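Local coordinates for protein inactive dihydroorotase-like domain (PDB 5NNL) that adopts the beta/alpha barrel scaffold of the amidohydrolase superfamily and, as its name implies, is an inactive relative of the enzymes, at residues L76-T81 with G93-L98; L98-N103 with K126-D131. One frame throughout, in Å; residues are numbered along the deposited sequence.

In the fold
Contacts 1 and 2 are consecutive steps in the beta/alpha barrel, their centres about 9 Å apart and on the same side of the chain's centre. Contact 1 sets strand 73-79 beside the loop that leads into strand 98-100; contact 2 sets strand 98-100 beside strand 128-130. They come in series along the chain and meet at Leu98, which belongs to both. Strand 98-100 is the middle of three parallel neighbours: probable hydrogen bonds from Phe99 N to Ile78 O (2.8 Å) and from Ala80 N to Phe99 O (2.7 Å) tie it to strand 73-79. Helix 85-89 comes between the segments of contact 1, helix 111-121 between those of contact 2. Together the contacts join neighbouring staves of the barrel wall.

Contact 1: residues L76-T81 with G93-L98; sequences LSITAT and GEVGSL
Ser77 and Ser97 form the tight polar knot here. Ser77 OG, anti to its backbone N (chi1 -174°), donates to Ser97 O at 2.7 Å, coming from well above the carbonyl plane, and it also lies 2.6 Å from Ser97 OG. Ser97 O takes a second, weak bond from Ile78 N. Arg43 from strand 39-44 donates to Ser97 OG and, weakly, to Ser77 OG, so the two hydroxyls sit against a guanidinium. On the apolar side, Val95 fits closely against the Leu76-Ile78 backbone: CB is 3.5 Å from Leu76 O, CG1 lies against Ser77, and CG2 reaches Ile78 CG2 at 4.0 Å. Leu98 CD1 comes within 3.3 Å of Ile78 O.

At the Leu76 end waters take over part of the bonding. Gly96 N still gives Leu76 O a straight bond of 2.9 Å, but one water joins that oxygen to Ser97 OG of the serine pair, and another spans Leu76 N and Glu94 O.

Ile78 and Leu98 pair as a parallel bridge at the start of strand 98-100. Leu59 of helix 56-64 packs on Leu76 and Val95, Ile88 of helix 85-89 on Ile78 and Leu98, and His118 of helix 111-121 on Ala80 and Leu98.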
loop_
_atom_site.group_PDB
_atom_site.type_symbol
_atom_site.label_atom_id
_atom_site.label_comp_id
_atom_site.label_asym_id
_atom_site.label_seq_id
_atom_site.Cartn_x
_atom_site.Cartn_y
_atom_site.Cartn_z
ATOM N N LEU A 76 -4.917 -6.383 -9.107
ATOM C CA LEU A 76 -3.533 -6.509 -9.527
ATOM C C LEU A 76 -3.066 -5.198 -10.150
ATOM O O LEU A 76 -3.848 -4.277 -10.402
ATOM C CB LEU A 76 -3.358 -7.666 -10.513
ATOM C CG LEU A 76 -3.458 -9.082 -9.936
ATOM C CD1 LEU A 76 -3.374 -10.118 -11.047
ATOM C CD2 LEU A 76 -2.368 -9.334 -8.903
ATOM N N SER A 77 -1.762 -5.118 -10.381
ATOM C CA SER A 77 -1.151 -3.958 -11.002
ATOM C C SER A 77 0.002 -4.463 -11.854
ATOM O O SER A 77 0.362 -5.642 -11.799
ATOM C CB SER A 77 -0.686 -2.945 -9.948
ATOM O OG SER A 77 -0.216 -1.743 -10.538
ATOM N N ILE A 78 0.585 -3.567 -12.645
ATOM C CA ILE A 78 1.641 -3.946 -13.576
ATOM C C ILE A 78 2.749 -2.903 -13.553
ATOM O O ILE A 78 2.487 -1.700 -13.457
ATOM C CB ILE A 78 1.086 -4.130 -15.003
ATOM C CG1 ILE A 78 2.184 -4.647 -15.926
ATOM C CG2 ILE A 78 0.484 -2.824 -15.530
ATOM C CD1 ILE A 78 1.653 -5.549 -17.039
ATOM N N THR A 79 3.990 -3.377 -13.659
ATOM C CA THR A 79 5.176 -2.535 -13.593
ATOM C C THR A 79 5.592 -2.057 -14.976
ATOM O O THR A 79 5.604 -2.830 -15.940
ATOM C CB THR A 79 6.340 -3.307 -12.973
ATOM O OG1 THR A 79 5.865 -4.081 -11.868
ATOM C CG2 THR A 79 7.428 -2.363 -12.500
ATOM N N ALA A 80 5.963 -0.786 -15.058
ATOM C CA ALA A 80 6.498 -0.235 -16.289
ATOM C C ALA A 80 7.982 -0.557 -16.409
ATOM O O ALA A 80 8.706 -0.648 -15.414
ATOM C CB ALA A 80 6.285 1.278 -16.338
ATOM N N THR A 81 8.429 -0.728 -17.650
ATOM C CA THR A 81 9.838 -0.932 -17.957
ATOM C C THR A 81 10.168 -0.079 -19.174
ATOM O O THR A 81 9.363 0.751 -19.611
ATOM C CB THR A 81 10.168 -2.415 -18.194
ATOM O OG1 THR A 81 9.587 -2.855 -19.429
ATOM C CG2 THR A 81 9.663 -3.285 -17.049
ATOM N N GLY A 93 -7.188 -3.614 -18.914
ATOM C CA GLY A 93 -8.474 -3.957 -18.336
ATOM C C GLY A 93 -8.409 -5.035 -17.272
ATOM O O GLY A 93 -9.371 -5.200 -16.515
ATOM N N GLU A 94 -7.305 -5.775 -17.202
ATOM C CA GLU A 94 -7.141 -6.829 -16.209
ATOM C C GLU A 94 -6.456 -6.356 -14.930
ATOM O O GLU A 94 -6.469 -7.091 -13.937
ATOM C CB GLU A 94 -6.346 -7.988 -16.815
ATOM C CG GLU A 94 -6.999 -8.589 -18.060
ATOM C CD GLU A 94 -6.170 -9.693 -18.691
ATOM O OE1 GLU A 94 -5.745 -10.615 -17.962
ATOM O OE2 GLU A 94 -5.937 -9.635 -19.918
ATOM N N VAL A 95 -5.862 -5.163 -14.926
ATOM C CA VAL A 95 -5.226 -4.603 -13.741
ATOM C C VAL A 95 -5.924 -3.292 -13.395
ATOM O O VAL A 95 -6.717 -2.760 -14.169
ATOM C CB VAL A 95 -3.710 -4.391 -13.928
ATOM C CG1 VAL A 95 -2.998 -5.732 -14.058
ATOM C CG2 VAL A 95 -3.431 -3.510 -15.139
ATOM N N GLY A 96 -5.621 -2.780 -12.205
ATOM C CA GLY A 96 -6.273 -1.582 -11.716
ATOM C C GLY A 96 -5.377 -0.359 -11.684
ATOM O O GLY A 96 -5.832 0.728 -11.312
ATOM N N SER A 97 -4.111 -0.510 -12.069
ATOM C CA SER A 97 -3.172 0.599 -11.957
ATOM C C SER A 97 -1.867 0.248 -12.657
ATOM O O SER A 97 -1.521 -0.925 -12.816
ATOM C CB SER A 97 -2.888 0.933 -10.495
ATOM O OG SER A 97 -2.158 -0.122 -9.896
ATOM N N LEU A 98 -1.130 1.291 -13.033
ATOM C CA LEU A 98 0.208 1.155 -13.593
ATOM C C LEU A 98 1.231 1.692 -12.602
ATOM O O LEU A 98 1.119 2.835 -12.146
ATOM C CB LEU A 98 0.330 1.906 -14.920
ATOM C CG LEU A 98 1.742 2.021 -15.504
ATOM C CD1 LEU A 98 2.305 0.641 -15.782
ATOM C CD2 LEU A 98 1.738 2.866 -16.771
HETATM O O HOH W 1 -4.140 -1.666 -9.197
HETATM O O HOH W 2 -6.461 -7.055 -11.190
#

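Contact 2: residues L98-N103 with K126-D131; sequences LFIPFN and KPIITD
Leu98 opens the pairing with Ile128: its N donates to Pro127 O at 3.0 Å, and its O accepts from Ile129 N at 2.7 Å. That carbonyl oxygen is closely packed as well, with Ile129 CG2 at 3.2 Å and the CA of Ile128 making a CA-H...O contact.

Phe99 comes next, on the other face of the sheet. CG is anti to the backbone N (chi1 -180°), and from there the ring reaches CD1 to Ile129 and CE1 and CZ to Asp131. CD1 is close to Ile129 O, which stands oblique to the ring, and touches Ile129 CG2. CZ meets the carboxylate of Asp131, whose OD2 sits 3.7 Å away at the ring edge, near the ring plane. Ring and carboxylate planes are 63° apart.

This is a parallel beta-alpha-beta unit, with helix 111-121 crossing from strand 98-100 to strand 128-130, the repeating element of a beta/alpha barrel. Leu98 and Ile100 face that helix, through His118, Val115 and Phe119, consistent with Phe99 and Ile129 facing the barrel interior.

Ile100 N continues the backbone bonding to Ile129 O, at 2.8 Å. On the helix side its CD1 meets Ile128 CG2 at 3.6 Å, with Ile140 of helix 134-146 closing over Ile100 and Thr130. Ile100 O is gripped by a side chain: Thr130 OG1 donates to it at 2.9 Å, nearly in line with the C=O, and accepts from Ala132 N.

Past the strand, Pro101 lays CA and CB against Asp131 OD1, with CA 3.4 Å from that oxygen. Phe102 N reaches the same oxygen through a water, and the Phe102 ring turns its edge to Thr130 OG1.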
loop_
_atom_site.group_PDB
_atom_site.type_symbol
_atom_site.label_atom_id
_atom_site.label_comp_id
_atom_site.label_asym_id
_atom_site.label_seq_id
_atom_site.Cartn_x
_atom_site.Cartn_y
_atom_site.Cartn_z
ATOM N N LEU A 98 -1.130 1.291 -13.033
ATOM C CA LEU A 98 0.208 1.155 -13.593
ATOM C C LEU A 98 1.231 1.692 -12.602
ATOM O O LEU A 98 1.119 2.835 -12.146
ATOM C CB LEU A 98 0.330 1.906 -14.920
ATOM C CG LEU A 98 1.742 2.021 -15.504
ATOM C CD1 LEU A 98 2.305 0.641 -15.782
ATOM C CD2 LEU A 98 1.738 2.866 -16.771
ATOM N N PHE A 99 2.227 0.872 -12.282
ATOM C CA PHE A 99 3.313 1.263 -11.398
ATOM C C PHE A 99 4.553 1.600 -12.222
ATOM O O PHE A 99 5.020 0.773 -13.013
ATOM C CB PHE A 99 3.625 0.148 -10.400
ATOM C CG PHE A 99 4.737 0.482 -9.447
ATOM C CD1 PHE A 99 4.628 1.560 -8.582
ATOM C CD2 PHE A 99 5.887 -0.285 -9.410
ATOM C CE1 PHE A 99 5.650 1.865 -7.701
ATOM C CE2 PHE A 99 6.912 0.017 -8.533
ATOM C CZ PHE A 99 6.794 1.093 -7.679
ATOM N N ILE A 100 5.077 2.799 -12.026
ATOM C CA ILE A 100 6.253 3.280 -12.752
ATOM C C ILE A 100 7.372 3.513 -11.755
ATOM O O ILE A 100 7.455 4.573 -11.129
ATOM C CB ILE A 100 5.943 4.564 -13.541
ATOM C CG1 ILE A 100 4.771 4.334 -14.496
ATOM C CG2 ILE A 100 7.186 5.001 -14.312
ATOM C CD1 ILE A 100 4.376 5.551 -15.304
ATOM N N PRO A 101 8.275 2.551 -11.581
ATOM C CA PRO A 101 9.522 2.823 -10.872
ATOM C C PRO A 101 10.605 3.256 -11.847
ATOM O O PRO A 101 10.624 2.862 -13.013
ATOM C CB PRO A 101 9.850 1.465 -10.242
ATOM C CG PRO A 101 9.362 0.472 -11.296
ATOM C CD PRO A 101 8.203 1.144 -12.026
ATOM N N PHE A 102 11.519 4.089 -11.356
ATOM C CA PHE A 102 12.575 4.609 -12.216
ATOM C C PHE A 102 13.833 3.748 -12.220
ATOM O O PHE A 102 14.699 3.952 -13.080
ATOM C CB PHE A 102 12.929 6.038 -11.804
ATOM C CG PHE A 102 12.072 7.081 -12.458
ATOM C CD1 PHE A 102 12.579 7.868 -13.476
ATOM C CD2 PHE A 102 10.759 7.267 -12.063
ATOM C CE1 PHE A 102 11.799 8.828 -14.081
ATOM C CE2 PHE A 102 9.969 8.226 -12.665
ATOM C CZ PHE A 102 10.491 9.010 -13.677
ATOM N N ASN A 103 13.954 2.792 -11.300
ATOM C CA ASN A 103 15.088 1.873 -11.304
ATOM C C ASN A 103 14.929 0.750 -12.324
ATOM O O ASN A 103 15.907 0.053 -12.611
ATOM C CB ASN A 103 15.292 1.282 -9.901
ATOM C CG ASN A 103 14.069 0.536 -9.396
ATOM O OD1 ASN A 103 12.986 0.652 -9.963
ATOM N ND2 ASN A 103 14.235 -0.228 -8.321
ATOM N N LYS A 126 -7.187 5.613 -15.975
ATOM C CA LYS A 126 -6.736 4.488 -15.165
ATOM C C LYS A 126 -5.549 4.916 -14.307
ATOM O O LYS A 126 -4.594 5.503 -14.837
ATOM C CB LYS A 126 -6.344 3.317 -16.060
ATOM C CG LYS A 126 -6.458 1.945 -15.398
ATOM C CD LYS A 126 -6.867 0.862 -16.395
ATOM C CE LYS A 126 -8.080 0.068 -15.913
ATOM N NZ LYS A 126 -7.740 -0.893 -14.825
ATOM N N PRO A 127 -5.559 4.660 -12.997
ATOM C CA PRO A 127 -4.534 5.248 -12.123
ATOM C C PRO A 127 -3.109 4.882 -12.515
ATOM O O PRO A 127 -2.831 3.783 -13.002
ATOM C CB PRO A 127 -4.883 4.683 -10.742
ATOM C CG PRO A 127 -6.331 4.379 -10.817
ATOM C CD PRO A 127 -6.576 3.925 -12.224
ATOM N N ILE A 128 -2.200 5.830 -12.275
ATOM C CA ILE A 128 -0.760 5.620 -12.384
ATOM C C ILE A 128 -0.128 5.932 -11.035
ATOM O O ILE A 128 -0.442 6.952 -10.413
ATOM C CB ILE A 128 -0.128 6.493 -13.489
ATOM C CG1 ILE A 128 -0.690 6.097 -14.858
ATOM C CG2 ILE A 128 1.400 6.358 -13.473
ATOM C CD1 ILE A 128 -0.200 6.958 -16.018
ATOM N N ILE A 129 0.778 5.062 -10.598
ATOM C CA ILE A 129 1.414 5.168 -9.292
ATOM C C ILE A 129 2.921 5.050 -9.482
ATOM O O ILE A 129 3.392 4.252 -10.298
ATOM C CB ILE A 129 0.883 4.090 -8.317
ATOM C CG1 ILE A 129 1.757 4.007 -7.061
ATOM C CG2 ILE A 129 0.813 2.736 -8.999
ATOM C CD1 ILE A 129 1.183 3.112 -5.969
ATOM N N THR A 130 3.675 5.856 -8.736
ATOM C CA THR A 130 5.125 5.878 -8.843
ATOM C C THR A 130 5.748 6.026 -7.463
ATOM O O THR A 130 5.143 6.588 -6.548
ATOM C CB THR A 130 5.615 7.027 -9.739
ATOM O OG1 THR A 130 7.046 7.044 -9.752
ATOM C CG2 THR A 130 5.092 8.375 -9.240
ATOM N N ASP A 131 6.972 5.512 -7.326
ATOM C CA ASP A 131 7.794 5.747 -6.146
ATOM C C ASP A 131 8.972 6.667 -6.452
ATOM O O ASP A 131 9.972 6.657 -5.724
ATOM C CB ASP A 131 8.288 4.419 -5.564
ATOM C CG ASP A 131 9.169 3.646 -6.525
ATOM O OD1 ASP A 131 9.300 4.064 -7.696
ATOM O OD2 ASP A 131 9.734 2.615 -6.106
HETATM O O HOH W 3 11.520 5.444 -8.830
#